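Local atomic coordinates of anthranilate-CoA ligase (Stigmatella aurantiaca, PDB entry 4WV3), a protein that belongs to the ANL superfamily of AMP-binding enzymes, in which a large N-terminal part is followed by a small, mobile C-terminal domain. Residues A[397-402]-A[407-412]; A[415-418]-A[423-426]. One frame throughout, in Å; residues are numbered along the deposited sequence.

Contact 1. Residues A[397-402]-A[407-412]. With 3UK (5'-O-[(S)-[(2-aminobenzoyl)oxy](hydroxy)phosphoryl]adenosine), chain C.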
loop_
_atom_site.group_PDB
_atom_site.type_symbol
_atom_site.label_atom_id
_atom_site.label_comp_id
_atom_site.label_asym_id
_atom_site.label_seq_id
_atom_site.Cartn_x
_atom_site.Cartn_y
_atom_site.Cartn_z
ATOM N N ASP A 397 13.336 -1.426 -8.275
ATOM C CA ASP A 397 13.560 -2.645 -7.507
ATOM C C ASP A 397 14.591 -3.557 -8.159
ATOM O O ASP A 397 14.716 -3.600 -9.383
ATOM C CB ASP A 397 12.248 -3.412 -7.328
ATOM C CG ASP A 397 11.283 -2.705 -6.403
ATOM O OD1 ASP A 397 11.692 -2.343 -5.279
ATOM O OD2 ASP A 397 10.118 -2.502 -6.803
ATOM N N LYS A 398 15.326 -4.286 -7.326
ATOM C CA LYS A 398 16.239 -5.316 -7.803
ATOM C C LYS A 398 15.626 -6.690 -7.560
ATOM O O LYS A 398 15.202 -7.004 -6.448
ATOM C CB LYS A 398 17.595 -5.205 -7.103
ATOM C CG LYS A 398 18.512 -4.128 -7.669
ATOM C CD LYS A 398 18.945 -4.464 -9.089
ATOM C CE LYS A 398 20.142 -3.628 -9.525
ATOM N NZ LYS A 398 19.842 -2.172 -9.530
ATOM N N TYR A 399 15.573 -7.503 -8.610
ATOM C CA TYR A 399 14.983 -8.834 -8.525
ATOM C C TYR A 399 15.864 -9.868 -9.211
ATOM O O TYR A 399 16.694 -9.532 -10.056
ATOM C CB TYR A 399 13.601 -8.846 -9.182
ATOM C CG TYR A 399 12.436 -8.717 -8.226
ATOM C CD1 TYR A 399 12.028 -7.476 -7.757
ATOM C CD2 TYR A 399 11.730 -9.838 -7.807
ATOM C CE1 TYR A 399 10.959 -7.352 -6.893
ATOM C CE2 TYR A 399 10.659 -9.725 -6.939
ATOM C CZ TYR A 399 10.280 -8.478 -6.485
ATOM O OH TYR A 399 9.216 -8.351 -5.622
ATOM N N PHE A 400 15.680 -11.130 -8.838
ATOM C CA PHE A 400 16.272 -12.238 -9.576
ATOM C C PHE A 400 15.282 -13.393 -9.644
ATOM O O PHE A 400 14.378 -13.496 -8.815
ATOM C CB PHE A 400 17.613 -12.677 -8.971
ATOM C CG PHE A 400 17.497 -13.322 -7.618
ATOM C CD1 PHE A 400 17.371 -14.699 -7.499
ATOM C CD2 PHE A 400 17.537 -12.556 -6.465
ATOM C CE1 PHE A 400 17.272 -15.296 -6.256
ATOM C CE2 PHE A 400 17.440 -13.149 -5.218
ATOM C CZ PHE A 400 17.309 -14.521 -5.115
ATOM N N VAL A 401 15.448 -14.256 -10.640
ATOM C CA VAL A 401 14.493 -15.330 -10.878
ATOM C C VAL A 401 15.060 -16.697 -10.510
ATOM O O VAL A 401 16.209 -17.009 -10.822
ATOM C CB VAL A 401 14.028 -15.343 -12.348
ATOM C CG1 VAL A 401 12.935 -16.377 -12.555
ATOM C CG2 VAL A 401 13.532 -13.965 -12.754
ATOM N N ASP A 402 14.240 -17.506 -9.843
ATOM C CA ASP A 402 14.597 -18.878 -9.499
ATOM C C ASP A 402 14.882 -19.728 -10.728
ATOM O O ASP A 402 14.653 -19.306 -11.863
ATOM C CB ASP A 402 13.464 -19.532 -8.707
ATOM C CG ASP A 402 13.616 -19.352 -7.217
ATOM O OD1 ASP A 402 14.525 -18.603 -6.800
ATOM O OD2 ASP A 402 12.824 -19.953 -6.462
ATOM N N TYR A 407 10.198 -15.178 -8.669
ATOM C CA TYR A 407 10.834 -13.876 -8.499
ATOM C C TYR A 407 11.135 -13.567 -7.036
ATOM O O TYR A 407 10.247 -13.615 -6.185
ATOM C CB TYR A 407 9.949 -12.776 -9.087
ATOM C CG TYR A 407 10.030 -12.663 -10.591
ATOM C CD1 TYR A 407 9.468 -13.632 -11.412
ATOM C CD2 TYR A 407 10.665 -11.583 -11.191
ATOM C CE1 TYR A 407 9.540 -13.530 -12.789
ATOM C CE2 TYR A 407 10.741 -11.473 -12.566
ATOM C CZ TYR A 407 10.178 -12.448 -13.359
ATOM O OH TYR A 407 10.253 -12.341 -14.729
ATOM N N TRP A 408 12.393 -13.242 -6.752
ATOM C CA TRP A 408 12.809 -12.903 -5.396
ATOM C C TRP A 408 13.288 -11.461 -5.304
ATOM O O TRP A 408 14.137 -11.024 -6.082
ATOM C CB TRP A 408 13.905 -13.852 -4.916
ATOM C CG TRP A 408 13.426 -15.248 -4.683
ATOM C CD1 TRP A 408 13.140 -16.183 -5.631
ATOM C CD2 TRP A 408 13.180 -15.871 -3.416
ATOM N NE1 TRP A 408 12.726 -17.350 -5.036
ATOM C CE2 TRP A 408 12.743 -17.185 -3.676
ATOM C CE3 TRP A 408 13.286 -15.446 -2.088
ATOM C CZ2 TRP A 408 12.413 -18.078 -2.658
ATOM C CZ3 TRP A 408 12.956 -16.333 -1.079
ATOM C CH2 TRP A 408 12.524 -17.634 -1.369
ATOM N N HIS A 409 12.737 -10.726 -4.345
ATOM C CA HIS A 409 13.078 -9.323 -4.157
ATOM C C HIS A 409 14.435 -9.177 -3.480
ATOM O O HIS A 409 14.600 -9.550 -2.320
ATOM C CB HIS A 409 12.008 -8.632 -3.313
ATOM C CG HIS A 409 12.146 -7.142 -3.261
ATOM N ND1 HIS A 409 11.863 -6.408 -2.129
ATOM C CD2 HIS A 409 12.527 -6.248 -4.204
ATOM C CE1 HIS A 409 12.065 -5.127 -2.376
ATOM N NE2 HIS A 409 12.468 -5.003 -3.628
ATOM N N ALA A 410 15.406 -8.638 -4.209
ATOM C CA ALA A 410 16.719 -8.372 -3.637
ATOM C C ALA A 410 16.650 -7.131 -2.757
ATOM O O ALA A 410 17.436 -6.970 -1.824
ATOM C CB ALA A 410 17.753 -8.191 -4.736
ATOM N N GLY A 411 15.693 -6.261 -3.062
ATOM C CA GLY A 411 15.505 -5.032 -2.315
ATOM C C GLY A 411 15.412 -3.836 -3.237
ATOM O O GLY A 411 15.583 -3.969 -4.450
ATOM N N ARG A 412 15.126 -2.669 -2.668
ATOM C CA ARG A 412 15.174 -1.426 -3.423
ATOM C C ARG A 412 16.588 -1.245 -3.953
ATOM O O ARG A 412 17.551 -1.679 -3.320
ATOM C CB ARG A 412 14.800 -0.237 -2.537
ATOM C CG ARG A 412 13.353 -0.218 -2.077
ATOM C CD ARG A 412 12.413 0.108 -3.223
ATOM N NE ARG A 412 12.717 1.398 -3.835
ATOM C CZ ARG A 412 11.997 1.954 -4.805
ATOM N NH1 ARG A 412 10.922 1.334 -5.275
ATOM N NH2 ARG A 412 12.349 3.130 -5.305
HETATM C C10 3UK C . 7.939 -2.353 -2.571
HETATM C C15 3UK C . 7.436 -4.782 -2.326
HETATM C C17 3UK C . 8.718 -6.751 -2.104
HETATM C C21 3UK C . 8.607 -2.326 -3.918
HETATM C C26 3UK C . 1.902 -1.470 -3.193
HETATM C C28 3UK C . 0.914 -3.671 -3.287
HETATM O O01 3UK C . 3.627 -0.648 -1.717
HETATM C C02 3UK C . 3.071 -0.501 -2.782
HETATM O O03 3UK C . 3.196 0.731 -3.482
HETATM P P04 3UK C . 4.260 1.826 -3.037
HETATM O O05 3UK C . 4.120 3.068 -3.973
HETATM O O06 3UK C . 5.767 1.286 -3.150
HETATM C C07 3UK C . 6.074 0.222 -4.064
HETATM C C08 3UK C . 7.385 -0.384 -3.654
HETATM O O09 3UK C . 7.215 -1.137 -2.433
HETATM N N11 3UK C . 7.047 -3.463 -2.472
HETATM C C12 3UK C . 5.682 -3.397 -2.496
HETATM N N13 3UK C . 5.192 -4.662 -2.369
HETATM C C14 3UK C . 6.259 -5.539 -2.263
HETATM N N16 3UK C . 8.642 -5.402 -2.246
HETATM N N18 3UK C . 7.642 -7.523 -2.037
HETATM C C19 3UK C . 6.414 -6.987 -2.108
HETATM N N20 3UK C . 5.266 -7.821 -2.034
HETATM O O22 3UK C . 9.949 -1.902 -3.776
HETATM C C23 3UK C . 7.849 -1.342 -4.674
HETATM O O24 3UK C . 8.710 -0.683 -5.625
HETATM O O25 3UK C . 3.971 2.265 -1.611
HETATM C C27 3UK C . 1.975 -2.812 -2.907
HETATM C C29 3UK C . -0.233 -3.146 -3.971
HETATM C C30 3UK C . -0.305 -1.804 -4.260
HETATM C C31 3UK C . 0.752 -0.943 -3.878
HETATM N N32 3UK C . 0.677 0.485 -4.184
#

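Contact 2. Residues A[415-418]-A[423-426]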
loop_
_atom_site.group_PDB
_atom_site.type_symbol
_atom_site.label_atom_id
_atom_site.label_comp_id
_atom_site.label_asym_id
_atom_site.label_seq_id
_atom_site.Cartn_x
_atom_site.Cartn_y
_atom_site.Cartn_z
ATOM N N ASP A 415 18.567 0.440 -1.505
ATOM C CA ASP A 415 18.798 -0.313 -0.277
ATOM C C ASP A 415 19.863 -1.393 -0.445
ATOM O O ASP A 415 20.292 -2.005 0.532
ATOM C CB ASP A 415 17.492 -0.928 0.233
ATOM C CG ASP A 415 16.474 0.121 0.639
ATOM O OD1 ASP A 415 16.883 1.268 0.927
ATOM O OD2 ASP A 415 15.268 -0.201 0.677
ATOM N N MET A 416 20.283 -1.625 -1.685
ATOM C CA MET A 416 21.342 -2.588 -1.958
ATOM C C MET A 416 22.675 -2.058 -1.446
ATOM O O MET A 416 22.997 -0.884 -1.628
ATOM C CB MET A 416 21.439 -2.877 -3.459
ATOM C CG MET A 416 20.195 -3.512 -4.061
ATOM S SD MET A 416 19.895 -5.193 -3.482
ATOM C CE MET A 416 21.383 -6.018 -4.041
ATOM N N LEU A 417 23.445 -2.923 -0.797
ATOM C CA LEU A 417 24.760 -2.536 -0.302
ATOM C C LEU A 417 25.871 -3.313 -1.004
ATOM O O LEU A 417 25.720 -4.497 -1.305
ATOM C CB LEU A 417 24.855 -2.690 1.222
ATOM C CG LEU A 417 24.172 -3.868 1.923
ATOM C CD1 LEU A 417 24.928 -4.228 3.189
ATOM C CD2 LEU A 417 22.726 -3.532 2.262
ATOM N N LYS A 418 26.979 -2.630 -1.273
ATOM C CA LYS A 418 28.109 -3.237 -1.965
ATOM C C LYS A 418 29.250 -3.523 -0.996
ATOM O O LYS A 418 29.901 -2.603 -0.501
ATOM C CB LYS A 418 28.596 -2.324 -3.093
ATOM C CG LYS A 418 29.826 -2.840 -3.823
ATOM C CD LYS A 418 30.394 -1.793 -4.771
ATOM C CE LYS A 418 29.454 -1.520 -5.933
ATOM N NZ LYS A 418 29.285 -2.716 -6.804
ATOM N N TRP A 423 27.473 -7.283 -4.543
ATOM C CA TRP A 423 26.224 -6.704 -4.063
ATOM C C TRP A 423 25.587 -7.553 -2.968
ATOM O O TRP A 423 25.445 -8.768 -3.111
ATOM C CB TRP A 423 25.236 -6.500 -5.215
ATOM C CG TRP A 423 25.599 -5.359 -6.116
ATOM C CD1 TRP A 423 26.028 -5.439 -7.409
ATOM C CD2 TRP A 423 25.571 -3.965 -5.787
ATOM N NE1 TRP A 423 26.265 -4.179 -7.907
ATOM C CE2 TRP A 423 25.993 -3.258 -6.931
ATOM C CE3 TRP A 423 25.230 -3.247 -4.637
ATOM C CZ2 TRP A 423 26.082 -1.867 -6.957
ATOM C CZ3 TRP A 423 25.318 -1.867 -4.665
ATOM C CH2 TRP A 423 25.741 -1.191 -5.818
ATOM N N VAL A 424 25.205 -6.903 -1.874
ATOM C CA VAL A 424 24.569 -7.588 -0.758
ATOM C C VAL A 424 23.105 -7.184 -0.637
ATOM O O VAL A 424 22.783 -6.006 -0.483
ATOM C CB VAL A 424 25.291 -7.298 0.570
ATOM C CG1 VAL A 424 24.508 -7.875 1.740
ATOM C CG2 VAL A 424 26.704 -7.859 0.536
ATOM N N SER A 425 22.221 -8.174 -0.718
ATOM C CA SER A 425 20.790 -7.940 -0.589
ATOM C C SER A 425 20.390 -7.816 0.874
ATOM O O SER A 425 20.625 -8.729 1.665
ATOM C CB SER A 425 20.007 -9.080 -1.241
ATOM O OG SER A 425 18.632 -9.012 -0.906
ATOM N N PRO A 426 19.790 -6.675 1.244
ATOM C CA PRO A 426 19.293 -6.496 2.611
ATOM C C PRO A 426 18.127 -7.436 2.901
ATOM O O PRO A 426 18.005 -7.924 4.024
ATOM C CB PRO A 426 18.823 -5.037 2.626
ATOM C CG PRO A 426 18.558 -4.706 1.197
ATOM C CD PRO A 426 19.572 -5.480 0.413
#

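Contact 1. Residues A[397-402]-A[407-412]
Tyr-399 and His-409 face each other across an antiparallel beta hairpin, strands 392-401 and 407-412, whose register slips at a classic bulge: Ala-410 and Gly-411 both lie opposite Lys-398. The phenol ring lies flat against the backbone of its partner, with His-409 CA 3.7 Å from the Tyr-399 ring centroid and almost over its centre; the hydroxyl goes on to Ser-339. The two rings themselves meet obliquely, planes 34° apart. His-409 has CG anti to its backbone N (chi1 -170°), which sets the imidazole alongside the Asp-397 carboxylate. There NE2 donates to Asp-397 OD1 (3.2 Å) from above the carboxylate plane, and the same imidazole turns one face to N16 of the ligand's adenine. Asp-397 OD2 accepts from ribose hydroxyl O24 (2.6 Å), so one carboxylate meets both the sugar and the histidine beside the base; the O22 approach to OD1 is modelled implausibly short and its geometry is doubtful. Arg-412 bends back at chi2 and chi3 to reach this site, NH1 making a weak bond to O24 and a long salt bridge of 3.8 Å to Asp-397 OD1.

Backbone bonds tie the strands, Lys-398 N to Gly-411 O and Ala-410 N to Lys-398 O at the bulge, then Phe-400 and Trp-408 to each other in both directions. Trp-408 CB sits over the Phe-400 ring, 3.8 Å from its centroid; the two aromatic planes are only 13° apart, but displaced to little overlap. On the other face, with Tyr-399 and His-409, Val-401 CG2 lies over the Tyr-407 ring. At the turn end, Trp-408 NE1 donates to Asp-402 OD2 at 3.0 Å, an oxygen that also pairs with Arg-335.

Contact 2. Residues A[415-418]-A[423-426]
Lys-418 leaves the backbone extended, CG anti to N (chi1 177°), then folds at chi3 and chi4, near -68° and -65°, and this hook lays its end across the Trp-423 indole. CE comes over the face of the six-membered ring, 3.9 Å from its centroid, and NZ makes an off-centre cation-pi contact at 3.8 Å, displaced toward the rim. Lys-418 and Trp-423 are the non-hydrogen-bonded pair of a short antiparallel beta hairpin; the adjoining Leu-417 and Val-424 are the hydrogen-bonded one: Leu-417 N donates to Val-424 O (3.2 Å), and Val-424 N returns a bond to Leu-417 O. On their face of the hairpin Leu-417 CG packs on Val-424 CB at 3.9 Å.

Met-416, bent at chi2 and chi3, brings SD to Pro-426 CD (3.9 Å), crossing the proline at about a right angle, while its CB meets Trp-423 CE3. Pro-426 CG in turn rests on the carbonyl O of Asp-415. Just beyond strand 422-424, Ser-425 is the N-cap of helix 426-433: its OG takes the backbone N of Glu-428 and also bonds Ala-410 O of strand 407-412. Val-424 meanwhile touches the loop residues Tyr-487 and Lys-488, which lead to strand 492-496.

Contact 1 is complete before the chain enters contact 2; their centres are about 11 Å apart. Each is a beta hairpin of its own: contact 1 belongs to the antiparallel sheet that includes strands 347-351 and 364-369, contact 2 to a separate two-stranded sheet. Strand 407-412 runs on into strand 417-419 through a short connection. Besides the Ser-425 link to Ala-410, the hairpins touch through Met-416, its CG 4.0 Å from Lys-398 CG and its SD 3.5 Å from Ala-410 O. In ANL enzymes the chain passes hereabouts from the large part to the C-terminal domain, so contact 2 probably marks the start of the small domain, packed directly on the ligand-lining hairpin.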